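Local coordinates for protein cytochrome c (Chlorobaculum tepidum, PDB 3A9F) that probably carries electrons within the photosynthetic P840 reaction centre of a green sulfur bacterium, through a single covalently bound heme c, at residues F25-C38 with D80-F92. Residues are numbered along the deposited sequence; the frame is centred on the assembly and turned at random.
Sequences FDFDAAKKLVDVRC and DAKTIGIWLHEKF. With HEC (heme c), chain C.
Trp87 and Phe27 carry the aromatic part of this contact, each ring a knob set among four residues of the opposing helix. The flat indole is broad enough to fill the hole between Val34, Lys31, Ala30 and Phe27. Methylene CB of Lys31 lies over one of its faces, 3.5 Å from Trp87 NE1, and the two side chains run the same way, the lysine's aliphatic part covering the ring while its NZ pairs with Asp35. Lys91 CB covers the opposite indole face. With an alanine here, the hole among Ala30, Lys31 and Val34 would probably be left unfilled and the Lys31 methylenes would lose the face they lie on. The Phe27 ring is likewise covered on both faces: Phe25 CD2 stands over its centre, and on the other side Lys91 CE makes a CH-pi contact, with NZ in cation-pi geometry 4.6 Å from the centroid. A bend at chi2 (-67°) folds the Lys91 chain over this ring. Phe25 in turn takes Ile86 CG2 over a face, CE2 to CG2 3.5 Å.

Small aliphatic groups fill the crossing itself. Ala30 CB meets Thr83 CG2 at 3.6 Å. Side chains this short let the helix axes come within 8.7 Å, at -107°. Branched Val34 packs CG2 on Ile84 and Trp87, CG1 on Leu88, while Ile84 CD1 reaches Arg37 CB.

The one salt bridge between the helices lies at the partly exposed flank, where a long arginine can span the crossing: Arg37 NE donates to Asp80 OD2 (2.9 Å, 151°) from above the carboxylate plane, with OD2 at the guanidinium edge, near its plane, and NH2 adds a weaker bond.

Such a near-perpendicular pairing of N- and C-terminal helices is the hallmark of the cytochrome c fold. Cys38 SG, bonded to heme CAB, touches Ile84 CG2, and Leu88 CD1 approaches heme CMB, which implies that this largely apolar interface continues directly into the heme pocket.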
loop_
_atom_site.group_PDB
_atom_site.type_symbol
_atom_site.label_atom_id
_atom_site.label_comp_id
_atom_site.label_asym_id
_atom_site.label_seq_id
_atom_site.Cartn_x
_atom_site.Cartn_y
_atom_site.Cartn_z
ATOM N N PHE A 25 -2.429 -3.494 15.483
ATOM C CA PHE A 25 -2.950 -3.297 14.124
ATOM C C PHE A 25 -3.515 -4.591 13.568
ATOM O O PHE A 25 -2.898 -5.657 13.696
ATOM C CB PHE A 25 -1.795 -2.795 13.259
ATOM C CG PHE A 25 -2.160 -2.464 11.821
ATOM C CD1 PHE A 25 -2.791 -1.272 11.481
ATOM C CD2 PHE A 25 -1.786 -3.323 10.799
ATOM C CE1 PHE A 25 -3.092 -1.002 10.130
ATOM C CE2 PHE A 25 -2.058 -3.032 9.471
ATOM C CZ PHE A 25 -2.701 -1.871 9.151
ATOM N N ASP A 26 -4.673 -4.487 12.914
ATOM C CA ASP A 26 -5.333 -5.647 12.325
ATOM C C ASP A 26 -4.802 -5.833 10.904
ATOM O O ASP A 26 -5.310 -5.261 9.924
ATOM C CB ASP A 26 -6.852 -5.486 12.345
ATOM C CG ASP A 26 -7.587 -6.736 11.887
ATOM O OD1 ASP A 26 -6.967 -7.619 11.258
ATOM O OD2 ASP A 26 -8.806 -6.828 12.168
ATOM N N PHE A 27 -3.770 -6.655 10.789
ATOM C CA PHE A 27 -3.164 -6.912 9.491
ATOM C C PHE A 27 -4.082 -7.682 8.547
ATOM O O PHE A 27 -3.998 -7.518 7.324
ATOM C CB PHE A 27 -1.832 -7.641 9.652
ATOM C CG PHE A 27 -0.743 -6.770 10.208
ATOM C CD1 PHE A 27 -0.007 -5.927 9.373
ATOM C CD2 PHE A 27 -0.440 -6.807 11.570
ATOM C CE1 PHE A 27 1.009 -5.112 9.892
ATOM C CE2 PHE A 27 0.571 -5.987 12.105
ATOM C CZ PHE A 27 1.298 -5.147 11.264
ATOM N N ASP A 28 -4.960 -8.519 9.097
ATOM C CA ASP A 28 -5.870 -9.303 8.250
ATOM C C ASP A 28 -6.849 -8.390 7.536
ATOM O O ASP A 28 -7.082 -8.535 6.320
ATOM C CB ASP A 28 -6.624 -10.357 9.074
ATOM C CG ASP A 28 -5.712 -11.460 9.608
ATOM O OD1 ASP A 28 -4.652 -11.746 8.997
ATOM O OD2 ASP A 28 -6.069 -12.052 10.651
ATOM N N ALA A 29 -7.418 -7.439 8.274
ATOM C CA ALA A 29 -8.336 -6.464 7.698
ATOM C C ALA A 29 -7.591 -5.574 6.708
ATOM O O ALA A 29 -8.128 -5.228 5.650
ATOM C CB ALA A 29 -8.984 -5.625 8.791
ATOM N N ALA A 30 -6.347 -5.224 7.025
ATOM C CA ALA A 30 -5.547 -4.389 6.124
ATOM C C ALA A 30 -5.305 -5.088 4.799
ATOM O O ALA A 30 -5.432 -4.472 3.745
ATOM C CB ALA A 30 -4.226 -4.016 6.771
ATOM N N LYS A 31 -5.011 -6.390 4.836
ATOM C CA LYS A 31 -4.794 -7.147 3.603
ATOM C C LYS A 31 -6.046 -7.133 2.735
ATOM O O LYS A 31 -5.958 -7.024 1.507
ATOM C CB LYS A 31 -4.406 -8.596 3.924
ATOM C CG LYS A 31 -4.086 -9.460 2.686
ATOM C CD LYS A 31 -3.742 -10.898 3.110
ATOM C CE LYS A 31 -3.433 -11.787 1.918
ATOM N NZ LYS A 31 -4.670 -12.120 1.160
ATOM N N LYS A 32 -7.216 -7.236 3.359
ATOM C CA LYS A 32 -8.462 -7.195 2.604
ATOM C C LYS A 32 -8.612 -5.858 1.894
ATOM O O LYS A 32 -9.027 -5.822 0.729
ATOM C CB LYS A 32 -9.649 -7.472 3.522
ATOM C CG LYS A 32 -9.683 -8.906 3.992
ATOM C CD LYS A 32 -10.853 -9.169 4.914
ATOM C CE LYS A 32 -10.810 -10.620 5.424
ATOM N NZ LYS A 32 -11.918 -10.907 6.357
ATOM N N LEU A 33 -8.260 -4.769 2.571
ATOM C CA LEU A 33 -8.351 -3.447 1.962
ATOM C C LEU A 33 -7.352 -3.267 0.808
ATOM O O LEU A 33 -7.694 -2.690 -0.216
ATOM C CB LEU A 33 -8.175 -2.378 3.029
ATOM C CG LEU A 33 -8.508 -0.941 2.576
ATOM C CD1 LEU A 33 -9.935 -0.793 2.025
ATOM C CD2 LEU A 33 -8.225 0.022 3.715
ATOM N N VAL A 34 -6.135 -3.785 0.970
ATOM C CA VAL A 34 -5.162 -3.810 -0.130
ATOM C C VAL A 34 -5.738 -4.562 -1.323
ATOM O O VAL A 34 -5.648 -4.099 -2.468
ATOM C CB VAL A 34 -3.816 -4.459 0.314
ATOM C CG1 VAL A 34 -2.885 -4.638 -0.879
ATOM C CG2 VAL A 34 -3.151 -3.629 1.401
ATOM N N ASP A 35 -6.356 -5.711 -1.050
ATOM C CA ASP A 35 -6.916 -6.530 -2.125
ATOM C C ASP A 35 -8.000 -5.771 -2.881
ATOM O O ASP A 35 -8.053 -5.816 -4.109
ATOM C CB ASP A 35 -7.497 -7.833 -1.566
ATOM C CG ASP A 35 -6.436 -8.846 -1.144
ATOM O OD1 ASP A 35 -5.221 -8.644 -1.382
ATOM O OD2 ASP A 35 -6.848 -9.867 -0.541
ATOM N N VAL A 36 -8.849 -5.053 -2.149
ATOM C CA VAL A 36 -9.916 -4.279 -2.777
ATOM C C VAL A 36 -9.355 -3.085 -3.573
ATOM O O VAL A 36 -9.760 -2.865 -4.724
ATOM C CB VAL A 36 -10.940 -3.773 -1.713
ATOM C CG1 VAL A 36 -11.971 -2.826 -2.332
ATOM C CG2 VAL A 36 -11.644 -4.939 -1.055
ATOM N N ARG A 37 -8.446 -2.321 -2.973
ATOM C CA ARG A 37 -8.043 -1.058 -3.583
ATOM C C ARG A 37 -6.981 -1.209 -4.667
ATOM O O ARG A 37 -6.921 -0.389 -5.571
ATOM C CB ARG A 37 -7.545 -0.067 -2.531
ATOM C CG ARG A 37 -8.619 0.384 -1.539
ATOM C CD ARG A 37 -9.800 1.050 -2.213
ATOM N NE ARG A 37 -10.689 1.650 -1.219
ATOM C CZ ARG A 37 -12.023 1.649 -1.299
ATOM N NH1 ARG A 37 -12.645 1.026 -2.294
ATOM N NH2 ARG A 37 -12.747 2.268 -0.370
ATOM N N CYS A 38 -6.143 -2.235 -4.573
ATOM C CA CYS A 38 -4.973 -2.322 -5.442
ATOM C C CYS A 38 -5.112 -3.367 -6.539
ATOM O O CYS A 38 -4.119 -3.705 -7.190
ATOM C CB CYS A 38 -3.705 -2.563 -4.613
ATOM S SG CYS A 38 -3.400 -1.289 -3.377
ATOM N N ASP A 80 -7.494 4.918 3.919
ATOM C CA ASP A 80 -7.148 3.721 3.160
ATOM C C ASP A 80 -5.644 3.733 2.866
ATOM O O ASP A 80 -4.974 2.706 2.965
ATOM C CB ASP A 80 -7.847 3.686 1.791
ATOM C CG ASP A 80 -9.346 3.469 1.832
ATOM O OD1 ASP A 80 -9.883 3.037 2.858
ATOM O OD2 ASP A 80 -9.985 3.711 0.755
ATOM N N ALA A 81 -5.114 4.893 2.464
ATOM C CA ALA A 81 -3.708 4.975 2.092
ATOM C C ALA A 81 -2.820 4.652 3.279
ATOM O O ALA A 81 -1.792 3.998 3.110
ATOM C CB ALA A 81 -3.384 6.345 1.536
ATOM N N LYS A 82 -3.214 5.087 4.481
ATOM C CA LYS A 82 -2.423 4.765 5.675
ATOM C C LYS A 82 -2.406 3.261 5.929
ATOM O O LYS A 82 -1.343 2.657 6.137
ATOM C CB LYS A 82 -2.990 5.489 6.899
ATOM C CG LYS A 82 -2.793 6.998 6.891
ATOM C CD LYS A 82 -3.586 7.597 8.047
ATOM C CE LYS A 82 -3.385 9.067 8.269
ATOM N NZ LYS A 82 -4.228 9.497 9.416
ATOM N N THR A 83 -3.586 2.641 5.894
ATOM C CA THR A 83 -3.707 1.198 6.145
ATOM C C THR A 83 -2.941 0.381 5.117
ATOM O O THR A 83 -2.229 -0.563 5.456
ATOM C CB THR A 83 -5.189 0.833 6.156
ATOM O OG1 THR A 83 -5.815 1.516 7.250
ATOM C CG2 THR A 83 -5.413 -0.674 6.279
ATOM N N ILE A 84 -3.112 0.743 3.853
ATOM C CA ILE A 84 -2.492 0.027 2.759
ATOM C C ILE A 84 -0.979 0.140 2.840
ATOM O O ILE A 84 -0.274 -0.854 2.671
ATOM C CB ILE A 84 -3.032 0.557 1.407
ATOM C CG1 ILE A 84 -4.487 0.119 1.236
ATOM C CG2 ILE A 84 -2.143 0.077 0.228
ATOM C CD1 ILE A 84 -5.234 0.856 0.121
ATOM N N GLY A 85 -0.475 1.339 3.116
ATOM C CA GLY A 85 0.975 1.518 3.244
ATOM C C GLY A 85 1.577 0.674 4.355
ATOM O O GLY A 85 2.638 0.080 4.185
ATOM N N ILE A 86 0.900 0.633 5.499
ATOM C CA ILE A 86 1.389 -0.183 6.606
ATOM C C ILE A 86 1.457 -1.653 6.200
ATOM O O ILE A 86 2.471 -2.311 6.414
ATOM C CB ILE A 86 0.505 -0.004 7.849
ATOM C CG1 ILE A 86 0.713 1.397 8.445
ATOM C CG2 ILE A 86 0.821 -1.104 8.889
ATOM C CD1 ILE A 86 -0.407 1.823 9.412
ATOM N N TRP A 87 0.393 -2.173 5.596
ATOM C CA TRP A 87 0.390 -3.592 5.240
ATOM C C TRP A 87 1.451 -3.883 4.180
ATOM O O TRP A 87 2.203 -4.857 4.302
ATOM C CB TRP A 87 -0.996 -4.069 4.767
ATOM C CG TRP A 87 -1.032 -5.557 4.642
ATOM C CD1 TRP A 87 -1.360 -6.448 5.627
ATOM C CD2 TRP A 87 -0.651 -6.332 3.508
ATOM N NE1 TRP A 87 -1.230 -7.733 5.165
ATOM C CE2 TRP A 87 -0.791 -7.693 3.869
ATOM C CE3 TRP A 87 -0.223 -6.014 2.209
ATOM C CZ2 TRP A 87 -0.518 -8.739 2.978
ATOM C CZ3 TRP A 87 0.051 -7.050 1.323
ATOM C CH2 TRP A 87 -0.095 -8.399 1.716
ATOM N N LEU A 88 1.522 -3.059 3.134
ATOM C CA LEU A 88 2.526 -3.315 2.099
ATOM C C LEU A 88 3.940 -3.231 2.681
ATOM O O LEU A 88 4.801 -4.067 2.353
ATOM C CB LEU A 88 2.388 -2.335 0.951
ATOM C CG LEU A 88 1.149 -2.518 0.088
ATOM C CD1 LEU A 88 0.988 -1.284 -0.809
ATOM C CD2 LEU A 88 1.224 -3.820 -0.731
ATOM N N HIS A 89 4.178 -2.244 3.548
ATOM C CA HIS A 89 5.503 -2.075 4.127
ATOM C C HIS A 89 5.892 -3.282 4.994
ATOM O O HIS A 89 7.026 -3.778 4.912
ATOM C CB HIS A 89 5.567 -0.772 4.930
ATOM C CG HIS A 89 6.882 -0.553 5.598
ATOM N ND1 HIS A 89 6.996 -0.346 6.952
ATOM C CD2 HIS A 89 8.142 -0.544 5.102
ATOM C CE1 HIS A 89 8.273 -0.207 7.263
ATOM N NE2 HIS A 89 8.989 -0.320 6.158
ATOM N N GLU A 90 4.964 -3.764 5.821
ATOM C CA GLU A 90 5.307 -4.782 6.828
ATOM C C GLU A 90 5.117 -6.230 6.397
ATOM O O GLU A 90 5.763 -7.122 6.960
ATOM C CB GLU A 90 4.555 -4.514 8.133
ATOM C CG GLU A 90 4.901 -3.138 8.706
ATOM C CD GLU A 90 4.581 -2.932 10.180
ATOM O OE1 GLU A 90 4.228 -3.901 10.889
ATOM O OE2 GLU A 90 4.697 -1.773 10.632
ATOM N N LYS A 91 4.267 -6.466 5.396
ATOM C CA LYS A 91 3.840 -7.832 5.068
ATOM C C LYS A 91 4.006 -8.280 3.618
ATOM O O LYS A 91 4.070 -9.483 3.360
ATOM C CB LYS A 91 2.371 -8.040 5.455
ATOM C CG LYS A 91 2.030 -7.850 6.927
ATOM C CD LYS A 91 2.663 -8.920 7.798
ATOM C CE LYS A 91 2.211 -8.737 9.227
ATOM N NZ LYS A 91 2.941 -9.645 10.144
ATOM N N PHE A 92 4.063 -7.351 2.673
ATOM C CA PHE A 92 4.029 -7.757 1.256
ATOM C C PHE A 92 5.335 -8.387 0.765
ATOM O O PHE A 92 6.406 -7.859 1.076
ATOM C CB PHE A 92 3.643 -6.579 0.374
ATOM C CG PHE A 92 3.377 -6.958 -1.068
ATOM C CD1 PHE A 92 2.344 -7.833 -1.400
ATOM C CD2 PHE A 92 4.139 -6.412 -2.089
ATOM C CE1 PHE A 92 2.087 -8.169 -2.735
ATOM C CE2 PHE A 92 3.889 -6.743 -3.428
ATOM C CZ PHE A 92 2.861 -7.616 -3.740
ATOM O OXT PHE A 92 5.356 -9.402 0.042
HETATM FE FE HEC C . -1.335 1.272 -9.569
HETATM C CHA HEC C . 1.192 1.425 -11.850
HETATM C CHB HEC C . 0.831 -0.139 -7.296
HETATM C CHC HEC C . -3.860 1.064 -7.291
HETATM C CHD HEC C . -3.446 2.805 -11.757
HETATM N NA HEC C . 0.612 0.753 -9.577
HETATM C C1A HEC C . 1.502 0.910 -10.625
HETATM C C2A HEC C . 2.817 0.467 -10.212
HETATM C C3A HEC C . 2.710 0.055 -8.934
HETATM C C4A HEC C . 1.335 0.198 -8.532
HETATM C CMA HEC C . 3.794 -0.527 -8.007
HETATM C CAA HEC C . 4.073 0.519 -11.099
HETATM C CBA HEC C . 4.736 1.885 -10.942
HETATM C CGA HEC C . 6.061 1.944 -11.648
HETATM O O1A HEC C . 6.206 1.351 -12.740
HETATM O O2A HEC C . 6.976 2.591 -11.110
HETATM N NB HEC C . -1.511 0.531 -7.674
HETATM C C1B HEC C . -0.468 0.064 -6.893
HETATM C C2B HEC C . -0.956 -0.136 -5.550
HETATM C C3B HEC C . -2.254 0.212 -5.550
HETATM C C4B HEC C . -2.625 0.633 -6.870
HETATM C CMB HEC C . -0.045 -0.617 -4.400
HETATM C CAB HEC C . -3.277 0.290 -4.413
HETATM C CBB HEC C . -2.859 1.442 -3.461
HETATM N NC HEC C . -3.290 1.819 -9.545
HETATM C C1C HEC C . -4.177 1.611 -8.510
HETATM C C2C HEC C . -5.475 2.074 -8.913
HETATM C C3C HEC C . -5.372 2.532 -10.183
HETATM C C4C HEC C . -3.990 2.413 -10.569
HETATM C CMC HEC C . -6.735 1.918 -8.056
HETATM C CAC HEC C . -6.450 3.118 -11.123
HETATM C CBC HEC C . -7.225 4.312 -10.511
HETATM N ND HEC C . -1.148 1.992 -11.484
HETATM C C1D HEC C . -2.156 2.633 -12.187
HETATM C C2D HEC C . -1.655 3.069 -13.467
HETATM C C3D HEC C . -0.238 2.640 -13.497
HETATM C C4D HEC C . 0.012 1.986 -12.242
HETATM C CMD HEC C . -2.472 3.821 -14.503
HETATM C CAD HEC C . 0.741 2.867 -14.649
HETATM C CBD HEC C . 1.307 4.282 -14.607
HETATM C CGD HEC C . 2.254 4.397 -13.451
HETATM O O1D HEC C . 3.296 3.697 -13.444
HETATM O O2D HEC C . 1.935 5.173 -12.517
#